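PDB 5E7P: cell division control protein Cdc48 from Mycobacterium smegmatis, which probably hydrolyses ATP as a Cdc48-family ATPase with two AAA modules in tandem, and holds ADP in both of its nucleotide pockets here. Local coordinates for residues 166-171 / 406-411; 400-405 / 413-418; 438-443 / 462-467. All coordinates share one frame; numbering follows the deposited sequence.

Overall arrangement
All three contacts lie on the same side of the chain's centre. Contacts 2 and 3 and the 406-411 loop belong to the helical region after the first AAA core. Helix 160-169, in contact 1, comes from the N-terminal part and packs on it. Contact 2 joins helix 394-404 to helix 415-420 and includes the ADP-pocket residues M403 and L404. Contact 1 uses the loop between those helices, so its segments alternate with those of contact 2; their centres are about 12 Å apart. Contact 3 ties helix 427-448 to the chain leaving helix 456-462, its centre about 13 Å from contact 1's and 14 Å from contact 2's. Contacts 1 and 3 touch: V169 CG2 lies 4.0 Å from A438 CB.

Contact 1. Residues 166-171 / 406-411; sequences ASSVGI and RGVPSE
S168 and V169, in the last turn of helix 160-169, meet G407 and V408 in the loop between helices 394-404 and 415-420. S168 comes first. Its CB points at the loop and lies 4.0 Å from G407 O. Its hydroxyl turns back to the helix, with OG between the backbone N and the carbonyl carbon (chi1 64°). OG hydrogen-bonds to L165 O in the preceding turn. No hydrogen bond crosses the contact. S168 OG only packs against V408 CG2, at 4.2 Å. The same methyl lies 4.1 Å from the backbone S168 O.

V169 follows with one methyl contact. Its CG2 is 4.2 Å from V408 CG1, and the two valine side chains cross at about a right angle. V169 also packs on V434, R435 and A438 of helix 427-448, so it touches both that helix and the loop. G170 then ends the helix as the C-prime residue of a Schellman motif. I171 N bonds to A166 O at 2.6 Å, and the G170 N to S167 O bond is weak. The positive phi of G170, 102°, turns the chain away from the loop.

On the loop side, P409 and E411 are held by backbone bonds to L454, and R406 forms a salt bridge with D230. The contact itself is small and held by van der Waals packing alone. It joins the end of a helix in the N-terminal part of the chain to the helical region beside the first ADP pocket, without a polar link across it.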
loop_
_atom_site.group_PDB
_atom_site.type_symbol
_atom_site.label_atom_id
_atom_site.label_comp_id
_atom_site.label_asym_id
_atom_site.label_seq_id
_atom_site.Cartn_x
_atom_site.Cartn_y
_atom_site.Cartn_z
ATOM N N ALA A 166 28.224 0.328 2.948
ATOM C CA ALA A 166 27.251 -0.085 1.941
ATOM C C ALA A 166 26.748 -1.505 2.185
ATOM O O ALA A 166 25.556 -1.782 2.052
ATOM C CB ALA A 166 27.845 0.037 0.545
ATOM N N SER A 167 27.661 -2.397 2.554
ATOM C CA SER A 167 27.308 -3.791 2.802
ATOM C C SER A 167 26.551 -3.966 4.118
ATOM O O SER A 167 25.690 -4.838 4.233
ATOM C CB SER A 167 28.559 -4.673 2.785
ATOM O OG SER A 167 29.161 -4.673 1.501
ATOM N N SER A 168 26.874 -3.136 5.104
ATOM C CA SER A 168 26.215 -3.204 6.406
ATOM C C SER A 168 24.789 -2.672 6.325
ATOM O O SER A 168 23.953 -2.973 7.177
ATOM C CB SER A 168 27.008 -2.421 7.455
ATOM O OG SER A 168 27.044 -1.039 7.145
ATOM N N VAL A 169 24.520 -1.877 5.295
ATOM C CA VAL A 169 23.197 -1.311 5.080
ATOM C C VAL A 169 22.446 -2.146 4.037
ATOM O O VAL A 169 21.238 -1.998 3.844
ATOM C CB VAL A 169 23.293 0.177 4.675
ATOM C CG1 VAL A 169 21.926 0.799 4.555
ATOM C CG2 VAL A 169 24.094 0.940 5.710
ATOM N N GLY A 170 23.167 -3.049 3.381
ATOM C CA GLY A 170 22.540 -4.004 2.484
ATOM C C GLY A 170 22.664 -3.670 1.011
ATOM O O GLY A 170 21.938 -4.219 0.180
ATOM N N ILE A 171 23.583 -2.770 0.681
ATOM C CA ILE A 171 23.843 -2.438 -0.714
ATOM C C ILE A 171 24.832 -3.428 -1.325
ATOM O O ILE A 171 26.023 -3.413 -1.010
ATOM C CB ILE A 171 24.365 -0.997 -0.875
ATOM C CG1 ILE A 171 23.320 0.001 -0.368
ATOM C CG2 ILE A 171 24.708 -0.715 -2.326
ATOM C CD1 ILE A 171 23.710 1.448 -0.562
ATOM N N ARG A 406 21.868 -1.423 13.187
ATOM C CA ARG A 406 22.832 -2.205 13.953
ATOM C C ARG A 406 24.114 -2.377 13.151
ATOM O O ARG A 406 24.078 -2.762 11.982
ATOM C CB ARG A 406 22.260 -3.577 14.310
ATOM C CG ARG A 406 21.120 -3.544 15.306
ATOM C CD ARG A 406 20.532 -4.930 15.491
ATOM N NE ARG A 406 19.335 -4.916 16.325
ATOM C CZ ARG A 406 18.412 -5.871 16.317
ATOM N NH1 ARG A 406 18.544 -6.918 15.511
ATOM N NH2 ARG A 406 17.352 -5.776 17.107
ATOM N N GLY A 407 25.246 -2.082 13.778
ATOM C CA GLY A 407 26.533 -2.202 13.118
ATOM C C GLY A 407 26.746 -1.131 12.067
ATOM O O GLY A 407 27.644 -1.239 11.232
ATOM N N VAL A 408 25.915 -0.096 12.109
ATOM C CA VAL A 408 26.019 1.016 11.175
ATOM C C VAL A 408 26.520 2.259 11.899
ATOM O O VAL A 408 25.813 2.811 12.741
ATOM C CB VAL A 408 24.660 1.331 10.525
ATOM C CG1 VAL A 408 24.794 2.478 9.534
ATOM C CG2 VAL A 408 24.099 0.094 9.843
ATOM N N PRO A 409 27.744 2.703 11.568
ATOM C CA PRO A 409 28.392 3.850 12.221
ATOM C C PRO A 409 27.551 5.119 12.134
ATOM O O PRO A 409 27.232 5.574 11.036
ATOM C CB PRO A 409 29.698 4.017 11.429
ATOM C CG PRO A 409 29.469 3.302 10.139
ATOM C CD PRO A 409 28.563 2.160 10.473
ATOM N N SER A 410 27.201 5.682 13.287
ATOM C CA SER A 410 26.321 6.845 13.330
ATOM C C SER A 410 26.603 7.763 14.519
ATOM O O SER A 410 27.364 7.411 15.421
ATOM C CB SER A 410 24.860 6.396 13.350
ATOM O OG SER A 410 24.591 5.586 14.483
ATOM N N GLU A 411 25.980 8.940 14.510
ATOM C CA GLU A 411 26.134 9.913 15.590
ATOM C C GLU A 411 24.806 10.196 16.287
ATOM O O GLU A 411 24.225 9.315 16.920
ATOM C CB GLU A 411 26.727 11.219 15.057
ATOM C CG GLU A 411 28.202 11.142 14.702
ATOM C CD GLU A 411 28.696 12.387 13.990
ATOM O OE1 GLU A 411 27.899 13.334 13.819
ATOM O OE2 GLU A 411 29.882 12.415 13.596
#

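Contact 2. Residues 400-405 / 413-418; sequences LLEMLL and LDLGDI. With ADP (adenosine-5'-diphosphate), chain C.
The end of helix 394-404 faces the start of helix 415-420, with L401 and L415 nearest at 7.1 Å between their CA atoms. L405 is the first residue past the first helix. D414 occupies the N-cap position of the second. No hydrogen bond crosses, so side chains make the join.

L415 is central. Its CD1 reaches E402 CG at 3.5 Å, and its CD2 meets L405 CD1 at 3.9 Å, tip to tip. L405 CD1 also meets L413 CD1 at 3.6 Å. The L401 and I418 side chains cross at about a right angle, with L401 CD1 3.8 Å from I418 CG2. I418 presents this methyl because CG2 is anti to the backbone N. E402 gives only its aliphatic part here; its carboxylate forms a salt bridge with R398.

M403 and L404 turn to the nucleotide instead. L404 CD2 lies 3.4 Å from C2 of the ADP adenine, and M403 SD lies close to N6. The helix thus lines the adenine pocket on one side and packs on helix 415-420 on another. Helix 427-448 adds V434 against L405, and helix 456-462 adds L459 against L415.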
loop_
_atom_site.group_PDB
_atom_site.type_symbol
_atom_site.label_atom_id
_atom_site.label_comp_id
_atom_site.label_asym_id
_atom_site.label_seq_id
_atom_site.Cartn_x
_atom_site.Cartn_y
_atom_site.Cartn_z
ATOM N N LEU A 400 12.165 -0.475 14.328
ATOM C CA LEU A 400 12.671 -0.954 13.051
ATOM C C LEU A 400 13.949 -0.223 12.637
ATOM O O LEU A 400 14.901 -0.846 12.166
ATOM C CB LEU A 400 11.598 -0.819 11.970
ATOM C CG LEU A 400 10.391 -1.744 12.135
ATOM C CD1 LEU A 400 9.305 -1.407 11.127
ATOM C CD2 LEU A 400 10.811 -3.202 12.005
ATOM N N LEU A 401 13.962 1.095 12.816
ATOM C CA LEU A 401 15.114 1.910 12.439
ATOM C C LEU A 401 16.357 1.514 13.225
ATOM O O LEU A 401 17.434 1.352 12.654
ATOM C CB LEU A 401 14.812 3.399 12.625
ATOM C CG LEU A 401 13.848 4.007 11.605
ATOM C CD1 LEU A 401 13.405 5.401 12.035
ATOM C CD2 LEU A 401 14.490 4.049 10.226
ATOM N N GLU A 402 16.199 1.353 14.535
ATOM C CA GLU A 402 17.297 0.904 15.386
ATOM C C GLU A 402 17.810 -0.466 14.946
ATOM O O GLU A 402 19.015 -0.709 14.924
ATOM C CB GLU A 402 16.866 0.880 16.855
ATOM C CG GLU A 402 16.784 2.263 17.479
ATOM C CD GLU A 402 16.005 2.287 18.776
ATOM O OE1 GLU A 402 15.674 1.199 19.295
ATOM O OE2 GLU A 402 15.719 3.399 19.271
ATOM N N MET A 403 16.887 -1.347 14.583
ATOM C CA MET A 403 17.241 -2.660 14.058
ATOM C C MET A 403 18.007 -2.552 12.736
ATOM O O MET A 403 18.998 -3.255 12.518
ATOM C CB MET A 403 15.977 -3.496 13.863
ATOM C CG MET A 403 16.235 -4.912 13.393
ATOM S SD MET A 403 14.711 -5.855 13.192
ATOM C CE MET A 403 13.932 -5.611 14.787
ATOM N N LEU A 404 17.543 -1.663 11.860
ATOM C CA LEU A 404 18.171 -1.455 10.557
ATOM C C LEU A 404 19.551 -0.810 10.673
ATOM O O LEU A 404 20.346 -0.854 9.734
ATOM C CB LEU A 404 17.274 -0.594 9.660
ATOM C CG LEU A 404 15.999 -1.247 9.125
ATOM C CD1 LEU A 404 15.021 -0.201 8.622
ATOM C CD2 LEU A 404 16.339 -2.234 8.024
ATOM N N LEU A 405 19.834 -0.213 11.824
ATOM C CA LEU A 405 21.069 0.544 11.995
ATOM C C LEU A 405 22.100 -0.150 12.884
ATOM O O LEU A 405 23.092 0.460 13.281
ATOM C CB LEU A 405 20.757 1.948 12.518
ATOM C CG LEU A 405 20.074 2.837 11.477
ATOM C CD1 LEU A 405 19.337 3.993 12.129
ATOM C CD2 LEU A 405 21.102 3.347 10.476
ATOM N N LEU A 413 21.390 10.502 15.683
ATOM C CA LEU A 413 20.387 10.209 14.666
ATOM C C LEU A 413 19.007 10.785 14.969
ATOM O O LEU A 413 18.283 11.165 14.047
ATOM C CB LEU A 413 20.283 8.700 14.436
ATOM C CG LEU A 413 21.542 8.022 13.900
ATOM C CD1 LEU A 413 21.303 6.535 13.729
ATOM C CD2 LEU A 413 21.967 8.657 12.587
ATOM N N ASP A 414 18.650 10.846 16.251
ATOM C CA ASP A 414 17.327 11.308 16.675
ATOM C C ASP A 414 16.231 10.501 15.969
ATOM O O ASP A 414 15.399 11.049 15.246
ATOM C CB ASP A 414 17.172 12.814 16.419
ATOM C CG ASP A 414 15.907 13.392 17.039
ATOM O OD1 ASP A 414 15.254 12.697 17.846
ATOM O OD2 ASP A 414 15.569 14.552 16.722
ATOM N N LEU A 415 16.248 9.191 16.188
ATOM C CA LEU A 415 15.360 8.272 15.484
ATOM C C LEU A 415 13.880 8.463 15.809
ATOM O O LEU A 415 13.012 8.078 15.024
ATOM C CB LEU A 415 15.779 6.825 15.743
ATOM C CG LEU A 415 17.140 6.457 15.151
ATOM C CD1 LEU A 415 17.431 4.987 15.353
ATOM C CD2 LEU A 415 17.189 6.811 13.675
ATOM N N GLY A 416 13.595 9.053 16.965
ATOM C CA GLY A 416 12.225 9.331 17.353
ATOM C C GLY A 416 11.578 10.332 16.417
ATOM O O GLY A 416 10.397 10.221 16.089
ATOM N N ASP A 417 12.365 11.311 15.983
ATOM C CA ASP A 417 11.889 12.341 15.067
ATOM C C ASP A 417 11.666 11.770 13.668
ATOM O O ASP A 417 10.702 12.122 12.990
ATOM C CB ASP A 417 12.879 13.506 15.015
ATOM C CG ASP A 417 12.490 14.556 13.995
ATOM O OD1 ASP A 417 11.545 15.327 14.265
ATOM O OD2 ASP A 417 13.135 14.614 12.926
ATOM N N ILE A 418 12.564 10.885 13.245
ATOM C CA ILE A 418 12.436 10.226 11.950
ATOM C C ILE A 418 11.222 9.301 11.925
ATOM O O ILE A 418 10.500 9.242 10.932
ATOM C CB ILE A 418 13.700 9.429 11.596
ATOM C CG1 ILE A 418 14.911 10.361 11.549
ATOM C CG2 ILE A 418 13.528 8.712 10.262
ATOM C CD1 ILE A 418 14.785 11.466 10.524
HETATM P PB ADP C . 6.442 -8.334 2.343
HETATM O O1B ADP C . 6.107 -7.629 1.056
HETATM O O2B ADP C . 6.766 -9.794 2.178
HETATM O O3B ADP C . 5.506 -8.043 3.485
HETATM P PA ADP C . 9.175 -8.508 3.035
HETATM O O1A ADP C . 9.736 -8.934 1.703
HETATM O O2A ADP C . 8.894 -9.553 4.085
HETATM O O3A ADP C . 7.845 -7.649 2.734
HETATM O "O5'" ADP C . 10.160 -7.392 3.624
HETATM C "C5'" ADP C . 10.142 -6.099 3.033
HETATM C "C4'" ADP C . 11.591 -5.713 2.783
HETATM O "O4'" ADP C . 12.151 -5.206 3.990
HETATM C "C3'" ADP C . 12.402 -6.930 2.366
HETATM O "O3'" ADP C . 13.111 -6.652 1.152
HETATM C "C2'" ADP C . 13.382 -7.177 3.494
HETATM O "O2'" ADP C . 14.697 -7.373 2.966
HETATM C "C1'" ADP C . 13.334 -5.922 4.346
HETATM N N9 ADP C . 13.265 -6.242 5.792
HETATM C C8 ADP C . 12.187 -6.708 6.451
HETATM N N7 ADP C . 12.466 -6.881 7.769
HETATM C C5 ADP C . 13.746 -6.513 7.965
HETATM C C6 ADP C . 14.683 -6.443 9.111
HETATM N N6 ADP C . 14.295 -6.813 10.354
HETATM N N1 ADP C . 15.942 -6.003 8.879
HETATM C C2 ADP C . 16.347 -5.633 7.651
HETATM N N3 ADP C . 15.549 -5.668 6.570
HETATM C C4 ADP C . 14.266 -6.092 6.658
#

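Contact 3. Residues 438-443 / 462-467; sequences ALRAAA and ALTVIR
This contact belongs to what is probably the helical lid subdomain that usually follows an AAA core, here the first of the chain. Helix 427-448 meets the chain just after helix 456-462. R440 carries all of it from the first segment. Its side chain reaches toward the turn formed by A462 to V465.

The guanidinium lies beside the turn without bonding to it. A462 N sits over one face, off its centre, 4.1 Å from R440 NE. R440 NH2 approaches both methyls of V465, with CG1 and CG2 each at 3.7 Å, and the two side chains come from opposite directions. A bend at chi2 (-136°) goes with this placing of the group next to V465. T464 OG1 is 3.8 Å from R440 NH2 and lies oblique to the plane. It does not hydrogen-bond to the arginine; its partner is G461 O. R440 NE forms a salt bridge with E436, one turn earlier in its own helix, which helps to fix the group.

The turn has its own backbone support. A462 O accepts from both V465 N, at 3.1 Å, and I466 N, at 3.0 Å.

A462 and I466 rest on V433 of helix 427-448, while R440 also touches D458 of helix 456-462. T464 O bonds to R41 of strand 39-42, which links this end of the bundle to the N-terminal domain.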
loop_
_atom_site.group_PDB
_atom_site.type_symbol
_atom_site.label_atom_id
_atom_site.label_comp_id
_atom_site.label_asym_id
_atom_site.label_seq_id
_atom_site.Cartn_x
_atom_site.Cartn_y
_atom_site.Cartn_z
ATOM N N ALA A 438 22.887 6.370 3.896
ATOM C CA ALA A 438 24.265 5.908 3.772
ATOM C C ALA A 438 24.957 6.560 2.580
ATOM O O ALA A 438 26.173 6.741 2.582
ATOM C CB ALA A 438 24.309 4.393 3.649
ATOM N N LEU A 439 24.173 6.908 1.565
ATOM C CA LEU A 439 24.704 7.576 0.382
ATOM C C LEU A 439 25.036 9.031 0.682
ATOM O O LEU A 439 26.049 9.556 0.221
ATOM C CB LEU A 439 23.709 7.493 -0.777
ATOM C CG LEU A 439 23.381 6.091 -1.290
ATOM C CD1 LEU A 439 22.407 6.162 -2.459
ATOM C CD2 LEU A 439 24.651 5.355 -1.688
ATOM N N ARG A 440 24.175 9.681 1.457
ATOM C CA ARG A 440 24.392 11.066 1.847
ATOM C C ARG A 440 25.609 11.177 2.759
ATOM O O ARG A 440 26.342 12.167 2.719
ATOM C CB ARG A 440 23.151 11.626 2.543
ATOM C CG ARG A 440 21.869 11.386 1.768
ATOM C CD ARG A 440 20.991 12.618 1.738
ATOM N NE ARG A 440 20.021 12.554 0.651
ATOM C CZ ARG A 440 19.328 13.596 0.206
ATOM N NH1 ARG A 440 19.498 14.790 0.757
ATOM N NH2 ARG A 440 18.470 13.446 -0.793
ATOM N N ALA A 441 25.819 10.149 3.576
ATOM C CA ALA A 441 26.976 10.096 4.460
ATOM C C ALA A 441 28.251 9.846 3.663
ATOM O O ALA A 441 29.291 10.450 3.929
ATOM C CB ALA A 441 26.788 9.020 5.516
ATOM N N ALA A 442 28.164 8.954 2.682
ATOM C CA ALA A 442 29.309 8.626 1.840
ATOM C C ALA A 442 29.686 9.797 0.937
ATOM O O ALA A 442 30.851 9.967 0.580
ATOM C CB ALA A 442 29.020 7.385 1.013
ATOM N N ALA A 443 28.692 10.599 0.566
ATOM C CA ALA A 443 28.930 11.777 -0.260
ATOM C C ALA A 443 29.585 12.875 0.566
ATOM O O ALA A 443 30.476 13.578 0.089
ATOM C CB ALA A 443 27.628 12.272 -0.872
ATOM N N ALA A 462 16.986 12.052 3.400
ATOM C CA ALA A 462 16.501 10.882 2.680
ATOM C C ALA A 462 14.989 10.952 2.486
ATOM O O ALA A 462 14.461 10.483 1.478
ATOM C CB ALA A 462 16.880 9.609 3.423
ATOM N N LEU A 463 14.298 11.543 3.453
ATOM C CA LEU A 463 12.842 11.648 3.407
ATOM C C LEU A 463 12.349 12.524 2.253
ATOM O O LEU A 463 11.177 12.465 1.881
ATOM C CB LEU A 463 12.301 12.181 4.737
ATOM C CG LEU A 463 12.600 11.340 5.980
ATOM C CD1 LEU A 463 11.935 11.934 7.210
ATOM C CD2 LEU A 463 12.158 9.903 5.775
ATOM N N THR A 464 13.243 13.331 1.690
ATOM C CA THR A 464 12.872 14.204 0.580
ATOM C C THR A 464 12.875 13.471 -0.762
ATOM O O THR A 464 12.401 14.008 -1.763
ATOM C CB THR A 464 13.800 15.433 0.478
ATOM O OG1 THR A 464 15.091 15.026 0.007
ATOM C CG2 THR A 464 13.939 16.124 1.833
ATOM N N VAL A 465 13.407 12.250 -0.788
ATOM C CA VAL A 465 13.525 11.502 -2.042
ATOM C C VAL A 465 12.951 10.082 -2.007
ATOM O O VAL A 465 12.763 9.460 -3.053
ATOM C CB VAL A 465 14.990 11.426 -2.527
ATOM C CG1 VAL A 465 15.484 12.799 -2.956
ATOM C CG2 VAL A 465 15.883 10.837 -1.443
ATOM N N ILE A 466 12.676 9.565 -0.814
ATOM C CA ILE A 466 12.171 8.199 -0.692
ATOM C C ILE A 466 10.649 8.149 -0.587
ATOM O O ILE A 466 10.066 8.638 0.379
ATOM C CB ILE A 466 12.782 7.469 0.518
ATOM C CG1 ILE A 466 14.301 7.380 0.372
ATOM C CG2 ILE A 466 12.175 6.080 0.661
ATOM C CD1 ILE A 466 14.752 6.703 -0.905
ATOM N N ARG A 467 10.010 7.549 -1.586
ATOM C CA ARG A 467 8.563 7.393 -1.564
ATOM C C ARG A 467 8.163 6.104 -0.862
ATOM O O ARG A 467 8.636 5.024 -1.221
ATOM C CB ARG A 467 7.983 7.411 -2.980
ATOM C CG ARG A 467 6.471 7.252 -3.001
ATOM C CD ARG A 467 5.891 7.365 -4.395
ATOM N NE ARG A 467 6.249 6.239 -5.253
ATOM C CZ ARG A 467 5.701 6.011 -6.444
ATOM N NH1 ARG A 467 4.768 6.828 -6.908
ATOM N NH2 ARG A 467 6.081 4.965 -7.168
#